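PDB 3HZ8: Thiol:disulfide interchange protein DsbA, which probably acts as a periplasmic thiol-disulfide oxidoreductase of the DsbA type, using a redox-active cysteine pair to introduce disulfide bonds into other proteins. Local coordinates for residues Pro17-Gln22 and Glu148-Asp153; Thr61-Val64 and Glu69-Thr72; Arg75-Val80 and Asp141-Leu146. The protein carries 1 engineered substitution. All coordinates share one frame; numbering follows the deposited sequence.

Contact 1: residues Pro17-Gln22 and Glu148-Asp153; sequences PIPQQQ and ETFQID
Phe150 meets Ile18 just where helix 134-149 comes to its end, so the contact grows out of a helix terminus. Thr149, in the last turn, lays its CG2 over one face of the Phe150 ring, offset toward the rim. Phe150 itself turns its CB toward residues 17-22. With CG anti to its own carbonyl carbon (chi1 -63°), the ring slides over Ile18, whose CG1 sits 3.6 Å from the ring centroid and only 6° off the normal. This is a CH-pi contact centred on the face opposite Thr149. Obliquely at the far end of the ring come a backbone oxygen and a proline ring carbon: Pro17 O lies 3.4 Å from Phe150 CE1, and Pro19 CD 4.0 Å from Phe150 CZ. Gln151 then adopts a positive phi (49°) as the C-prime residue of a Schellman motif, in which Ile152 N returns to Thr147 O. Ile152 leads away to pack on Phe31 of the sheet, which Ile18 also touches. Branched Ile18 and the rigid ring of Pro19 supply the carbon surface. Cohesion therefore comes mainly from dispersion and CH-pi attraction; the carbonyl oxygen of Pro17 beside the ring's polarised C-H atoms may add a weak electrostatic term.

Contact 2: residues Thr61-Val64 and Glu69-Thr72; sequences TEHV and EMLT
Met70 reaches back to His63 and Val64, near the start of helix 71-83. Its CB points toward residues 61-64, and the torsion that sets CG anti to the backbone N (chi1 -165°) brings it to His63 CE1, 4.0 Å from CG, approaching the imidazole obliquely. CG also passes near the carbonyl oxygen of Val64. SD makes the closest approach: it stands 3.3 Å from Val64 O and 4.1 Å from Val64 CG2, and it faces the edge of the His63 ring, 5.3 Å from the centroid. The chain bends at chi3, and CE, turned away from the carbonyl, completes the side chain, which also touches Phe35. Val64 O is left almost straight behind the SD-CE bond, at about 173°. That alignment is consistent with a weak chalcogen interaction, the oxygen meeting the electron-poor end of the sulfur.

The same oxygen accepts a hydrogen bond from His63 ND1, 2.8 Å long with an N-H...O angle of 162°. The donor lies in the carbonyl plane on a lone pair, and the oxygen is close to the ring plane, so the bond helps fix the rotation of the imidazole. Histidine suits this buried place by offering both a donor and an aromatic ring, which packs edge-to-face with Phe32; methionine suits its own by being flexible and polarisable, and Val64 by giving a compact branched surface that touches Met70 SD and Ile152. Here the chain leaves edge strand 57-63 of the thioredoxin-fold sheet and enters the helices that the DsbA family inserts into that fold.

Contact 3: residues Arg75-Val80 and Asp141-Leu146; sequences RLAAAV and DKMQEL
Ala78 and Met143 are the nearest CA pair of two regular helical segments, 8.9 Å apart. Both segments keep i to i+4 hydrogen bonding, for example Ala79 N to Arg75 O and Leu146 N to Lys142 O, so each offers a firm surface and the gap between them is spanned by a single long side chain. Met143 does this. Its CG is anti to its own carbonyl carbon (chi1 -64°), and beyond CG the chain is fully extended (chi2 179°, chi3 -169°), which carries the methyl straight onto helix 71-83. There CE lands against two successive alanines, 4.1 Å from Ala77 CB and 4.1 Å from Ala78 CB, and it also lies 3.8 Å from Ala78 N. Alanine is apt here because a methyl side chain lets the probing CE come right down to the helix backbone, while the unbranched methionine supplies the necessary length.

On helix 134-149 itself, Lys142 NZ makes a 2.8 Å salt bridge with Glu145 OE1, which accepts on its syn lone pair. Arg75 reaches helix 134-149 farther back, bonding to Ser136 OG and also to Ser133 O, with a cation-pi contact to Tyr131. Lys142 and Arg75 thus have partners to the side of the contact, which is itself essentially apolar: a methyl group against two methyl groups and the adjoining backbone, relying on dispersion and the closeness of their fit.

In the fold
Contacts 2 and 3 are neighbours, their centres about 5 Å apart, and they share helix 71-83; the centre of contact 1 is about 14 Å from that of contact 2 and about 13 Å from that of contact 3. Contacts 1 and 3 both draw on helix 134-149. Along the chain, contact 2 closes before contact 3 opens, and both are nested inside the long, mostly helical loop closed by contact 1. They also touch directly: Ile152 packs on Val64, and Met143 on Glu62 and His63 of edge strand 57-63. Helix 134-149 thus links the inserted helices to the sheet, joining the thioredoxin-fold and helical parts of this DsbA protein into one body.

Contact 1: residues Pro17-Gln22 and Glu148-Asp153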
# COMPACT_ATOMS: atom_id res chain seq x y z
N PRO A 17 -17.06 -3.47 -3.39
CA PRO A 17 -16.07 -2.41 -3.46
C PRO A 17 -15.49 -2.03 -2.10
O PRO A 17 -16.17 -2.14 -1.07
CB PRO A 17 -16.84 -1.24 -4.07
CG PRO A 17 -18.28 -1.48 -3.69
CD PRO A 17 -18.42 -2.99 -3.72
N ILE A 18 -14.23 -1.61 -2.09
CA ILE A 18 -13.58 -1.14 -0.87
C ILE A 18 -13.84 0.36 -0.70
O ILE A 18 -13.53 1.13 -1.59
CB ILE A 18 -12.06 -1.41 -0.89
CG1 ILE A 18 -11.81 -2.90 -1.14
CG2 ILE A 18 -11.38 -0.89 0.39
CD1 ILE A 18 -10.34 -3.30 -1.25
N PRO A 19 -14.47 0.76 0.42
CA PRO A 19 -14.67 2.21 0.57
C PRO A 19 -13.35 3.00 0.51
O PRO A 19 -12.35 2.60 1.11
CB PRO A 19 -15.29 2.33 1.96
CG PRO A 19 -15.99 1.02 2.16
CD PRO A 19 -15.07 0.01 1.53
N GLN A 20 -13.36 4.10 -0.24
CA GLN A 20 -12.19 4.96 -0.36
C GLN A 20 -12.03 5.79 0.90
O GLN A 20 -13.02 6.14 1.55
CB GLN A 20 -12.34 5.91 -1.54
CG GLN A 20 -12.31 5.24 -2.90
CD GLN A 20 -11.99 6.23 -4.01
OE1 GLN A 20 -11.63 5.84 -5.12
NE2 GLN A 20 -12.11 7.53 -3.71
N GLN A 21 -10.79 6.13 1.24
CA GLN A 21 -10.55 7.03 2.37
C GLN A 21 -11.06 8.44 2.11
O GLN A 21 -11.61 9.06 3.02
CB GLN A 21 -9.07 7.08 2.71
CG GLN A 21 -8.51 5.77 3.22
CD GLN A 21 -7.02 5.84 3.44
OE1 GLN A 21 -6.33 6.66 2.82
NE2 GLN A 21 -6.51 5.00 4.35
N GLN A 22 -10.87 8.94 0.89
CA GLN A 22 -11.31 10.29 0.50
C GLN A 22 -12.35 10.25 -0.61
O GLN A 22 -12.08 9.78 -1.71
CB GLN A 22 -10.10 11.14 0.07
CG GLN A 22 -9.02 11.24 1.14
CD GLN A 22 -7.84 12.07 0.70
OE1 GLN A 22 -8.01 13.18 0.18
NE2 GLN A 22 -6.64 11.55 0.90
N GLU A 148 -9.35 -9.55 5.71
CA GLU A 148 -10.35 -10.59 5.91
C GLU A 148 -11.65 -10.30 5.18
O GLU A 148 -12.18 -11.17 4.48
CB GLU A 148 -10.59 -10.80 7.41
CG GLU A 148 -9.36 -11.44 8.13
CD GLU A 148 -9.39 -11.29 9.65
OE1 GLU A 148 -10.44 -10.91 10.21
OE2 GLU A 148 -8.34 -11.56 10.29
N THR A 149 -12.17 -9.08 5.33
CA THR A 149 -13.42 -8.70 4.68
C THR A 149 -13.34 -8.83 3.16
O THR A 149 -14.27 -9.34 2.53
CB THR A 149 -13.84 -7.25 5.05
OG1 THR A 149 -14.00 -7.15 6.47
CG2 THR A 149 -15.14 -6.85 4.36
N PHE A 150 -12.22 -8.37 2.58
CA PHE A 150 -12.09 -8.35 1.12
C PHE A 150 -11.31 -9.54 0.57
O PHE A 150 -11.05 -9.62 -0.64
CB PHE A 150 -11.59 -6.99 0.64
CG PHE A 150 -12.56 -5.88 0.95
CD1 PHE A 150 -13.73 -5.75 0.19
CD2 PHE A 150 -12.37 -5.04 2.04
CE1 PHE A 150 -14.64 -4.77 0.49
CE2 PHE A 150 -13.29 -4.05 2.34
CZ PHE A 150 -14.44 -3.92 1.56
N GLN A 151 -10.97 -10.47 1.46
CA GLN A 151 -10.27 -11.72 1.10
C GLN A 151 -9.05 -11.47 0.21
O GLN A 151 -8.87 -12.07 -0.86
CB GLN A 151 -11.26 -12.73 0.49
CG GLN A 151 -12.42 -13.03 1.45
CD GLN A 151 -13.46 -13.92 0.83
OE1 GLN A 151 -14.19 -13.50 -0.07
NE2 GLN A 151 -13.53 -15.17 1.29
N ILE A 152 -8.21 -10.54 0.67
CA ILE A 152 -6.97 -10.24 -0.03
C ILE A 152 -5.98 -11.36 0.30
O ILE A 152 -5.43 -11.38 1.40
CB ILE A 152 -6.40 -8.85 0.39
CG1 ILE A 152 -7.47 -7.75 0.27
CG2 ILE A 152 -5.10 -8.51 -0.37
CD1 ILE A 152 -8.03 -7.52 -1.15
N ASP A 153 -5.79 -12.29 -0.63
CA ASP A 153 -4.97 -13.48 -0.36
C ASP A 153 -3.67 -13.52 -1.15
O ASP A 153 -2.94 -14.51 -1.10
CB ASP A 153 -5.79 -14.77 -0.55
CG ASP A 153 -6.33 -14.94 -1.97
OD1 ASP A 153 -6.09 -14.08 -2.83
OD2 ASP A 153 -7.01 -15.97 -2.21

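Contact 2: residues Thr61-Val64 and Glu69-Thr72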
# COMPACT_ATOMS: atom_id res chain seq x y z
N THR A 61 -1.80 2.80 0.99
CA THR A 61 -1.20 1.47 1.15
C THR A 61 -1.69 0.80 2.43
O THR A 61 -1.91 1.46 3.44
CB THR A 61 0.34 1.52 1.09
OG1 THR A 61 0.83 2.27 2.20
CG2 THR A 61 0.80 2.18 -0.20
N GLU A 62 -1.90 -0.51 2.35
CA GLU A 62 -2.36 -1.29 3.50
C GLU A 62 -1.56 -2.59 3.55
O GLU A 62 -1.42 -3.27 2.52
CB GLU A 62 -3.85 -1.63 3.36
CG GLU A 62 -4.79 -0.41 3.13
CD GLU A 62 -4.95 0.49 4.37
OE1 GLU A 62 -4.48 0.12 5.47
OE2 GLU A 62 -5.55 1.58 4.25
N HIS A 63 -1.02 -2.92 4.72
CA HIS A 63 -0.24 -4.16 4.89
C HIS A 63 -1.20 -5.30 5.20
O HIS A 63 -2.06 -5.16 6.08
CB HIS A 63 0.76 -3.99 6.04
CG HIS A 63 1.88 -4.98 6.05
ND1 HIS A 63 1.71 -6.32 6.34
CD2 HIS A 63 3.21 -4.81 5.86
CE1 HIS A 63 2.88 -6.94 6.27
NE2 HIS A 63 3.81 -6.04 6.01
N VAL A 64 -1.07 -6.42 4.50
CA VAL A 64 -1.93 -7.57 4.79
C VAL A 64 -1.63 -8.15 6.18
O VAL A 64 -0.52 -8.01 6.70
CB VAL A 64 -1.83 -8.70 3.71
CG1 VAL A 64 -2.42 -8.22 2.38
CG2 VAL A 64 -0.40 -9.24 3.56
N GLU A 69 1.09 -13.06 14.04
CA GLU A 69 2.47 -12.57 14.10
C GLU A 69 2.71 -11.42 13.13
O GLU A 69 3.68 -10.68 13.26
CB GLU A 69 3.44 -13.70 13.81
CG GLU A 69 3.49 -14.77 14.89
CD GLU A 69 2.46 -15.89 14.69
OE1 GLU A 69 1.61 -15.79 13.77
OE2 GLU A 69 2.51 -16.87 15.46
N MET A 70 1.82 -11.28 12.15
CA MET A 70 1.99 -10.29 11.08
C MET A 70 1.44 -8.91 11.46
O MET A 70 1.73 -7.92 10.79
CB MET A 70 1.35 -10.81 9.78
CG MET A 70 1.75 -10.07 8.51
SD MET A 70 1.09 -10.83 6.99
CE MET A 70 2.01 -12.39 6.93
N LEU A 71 0.67 -8.85 12.54
CA LEU A 71 0.11 -7.58 13.01
C LEU A 71 1.20 -6.55 13.31
O LEU A 71 1.00 -5.38 13.07
CB LEU A 71 -0.82 -7.79 14.23
CG LEU A 71 -1.71 -6.61 14.62
CD1 LEU A 71 -2.67 -6.24 13.50
CD2 LEU A 71 -2.48 -6.92 15.90
N THR A 72 2.34 -7.01 13.82
CA THR A 72 3.47 -6.10 14.11
C THR A 72 3.96 -5.38 12.85
O THR A 72 4.28 -4.19 12.88
CB THR A 72 4.62 -6.86 14.81
OG1 THR A 72 4.17 -7.34 16.08
CG2 THR A 72 5.86 -5.95 15.00

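Contact 3: residues Arg75-Val80 and Asp141-Leu146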
# COMPACT_ATOMS: atom_id res chain seq x y z
N ARG A 75 1.47 -2.76 12.00
CA ARG A 75 1.68 -1.61 12.88
C ARG A 75 2.87 -0.75 12.42
O ARG A 75 2.83 0.48 12.50
CB ARG A 75 1.87 -2.05 14.33
CG ARG A 75 1.61 -0.91 15.30
CD ARG A 75 1.58 -1.34 16.76
NE ARG A 75 1.17 -0.21 17.58
CZ ARG A 75 1.09 -0.22 18.91
NH1 ARG A 75 1.39 -1.32 19.59
NH2 ARG A 75 0.71 0.89 19.55
N LEU A 76 3.93 -1.41 11.94
CA LEU A 76 5.05 -0.70 11.30
C LEU A 76 4.58 0.09 10.08
O LEU A 76 4.96 1.25 9.92
CB LEU A 76 6.17 -1.66 10.90
CG LEU A 76 7.35 -1.06 10.13
CD1 LEU A 76 7.95 0.14 10.86
CD2 LEU A 76 8.39 -2.10 9.81
N ALA A 77 3.80 -0.54 9.20
CA ALA A 77 3.29 0.15 8.01
C ALA A 77 2.47 1.38 8.42
O ALA A 77 2.63 2.47 7.84
CB ALA A 77 2.45 -0.80 7.15
N ALA A 78 1.63 1.20 9.43
CA ALA A 78 0.83 2.29 9.99
C ALA A 78 1.75 3.41 10.46
O ALA A 78 1.54 4.57 10.12
CB ALA A 78 -0.03 1.77 11.12
N ALA A 79 2.78 3.06 11.22
CA ALA A 79 3.70 4.05 11.77
C ALA A 79 4.43 4.85 10.68
O ALA A 79 4.66 6.06 10.83
CB ALA A 79 4.70 3.37 12.69
N VAL A 80 4.83 4.17 9.61
CA VAL A 80 5.51 4.82 8.48
C VAL A 80 4.55 5.81 7.83
O VAL A 80 4.93 6.94 7.51
CB VAL A 80 5.99 3.78 7.43
CG1 VAL A 80 6.38 4.45 6.09
CG2 VAL A 80 7.14 2.96 7.99
N ASP A 141 -5.17 -2.82 13.11
CA ASP A 141 -6.42 -3.56 13.27
C ASP A 141 -7.30 -3.44 12.03
O ASP A 141 -7.95 -4.40 11.60
CB ASP A 141 -7.17 -3.00 14.47
CG ASP A 141 -6.47 -3.26 15.78
OD1 ASP A 141 -5.48 -4.01 15.78
OD2 ASP A 141 -6.90 -2.71 16.81
N LYS A 142 -7.34 -2.23 11.49
CA LYS A 142 -8.11 -1.95 10.27
C LYS A 142 -7.50 -2.72 9.07
O LYS A 142 -8.23 -3.23 8.24
CB LYS A 142 -8.16 -0.44 10.00
CG LYS A 142 -8.88 -0.01 8.71
CD LYS A 142 -10.37 -0.29 8.73
CE LYS A 142 -11.05 0.23 7.46
NZ LYS A 142 -12.47 -0.20 7.44
N MET A 143 -6.17 -2.79 9.00
CA MET A 143 -5.54 -3.57 7.93
C MET A 143 -5.94 -5.04 7.99
O MET A 143 -6.20 -5.67 6.96
CB MET A 143 -4.01 -3.40 7.98
CG MET A 143 -3.56 -1.98 7.71
SD MET A 143 -1.77 -1.82 7.80
CE MET A 143 -1.56 -0.03 7.80
N GLN A 144 -5.99 -5.61 9.19
CA GLN A 144 -6.44 -6.98 9.32
C GLN A 144 -7.89 -7.15 8.88
O GLN A 144 -8.22 -8.10 8.16
CB GLN A 144 -6.27 -7.52 10.74
CG GLN A 144 -6.60 -8.99 10.84
CD GLN A 144 -6.30 -9.58 12.20
OE1 GLN A 144 -5.61 -8.97 13.02
NE2 GLN A 144 -6.82 -10.77 12.44
N GLU A 145 -8.75 -6.22 9.32
CA GLU A 145 -10.15 -6.22 8.92
C GLU A 145 -10.32 -6.16 7.40
O GLU A 145 -11.11 -6.89 6.86
CB GLU A 145 -10.90 -5.07 9.61
CG GLU A 145 -12.40 -5.02 9.31
CD GLU A 145 -12.76 -3.99 8.24
OE1 GLU A 145 -12.59 -2.77 8.51
OE2 GLU A 145 -13.22 -4.39 7.14
N LEU A 146 -9.57 -5.29 6.73
CA LEU A 146 -9.64 -5.22 5.27
C LEU A 146 -9.20 -6.52 4.62
O LEU A 146 -9.84 -7.00 3.68
CB LEU A 146 -8.78 -4.07 4.73
CG LEU A 146 -9.23 -2.66 5.10
CD1 LEU A 146 -8.14 -1.66 4.73
CD2 LEU A 146 -10.55 -2.30 4.41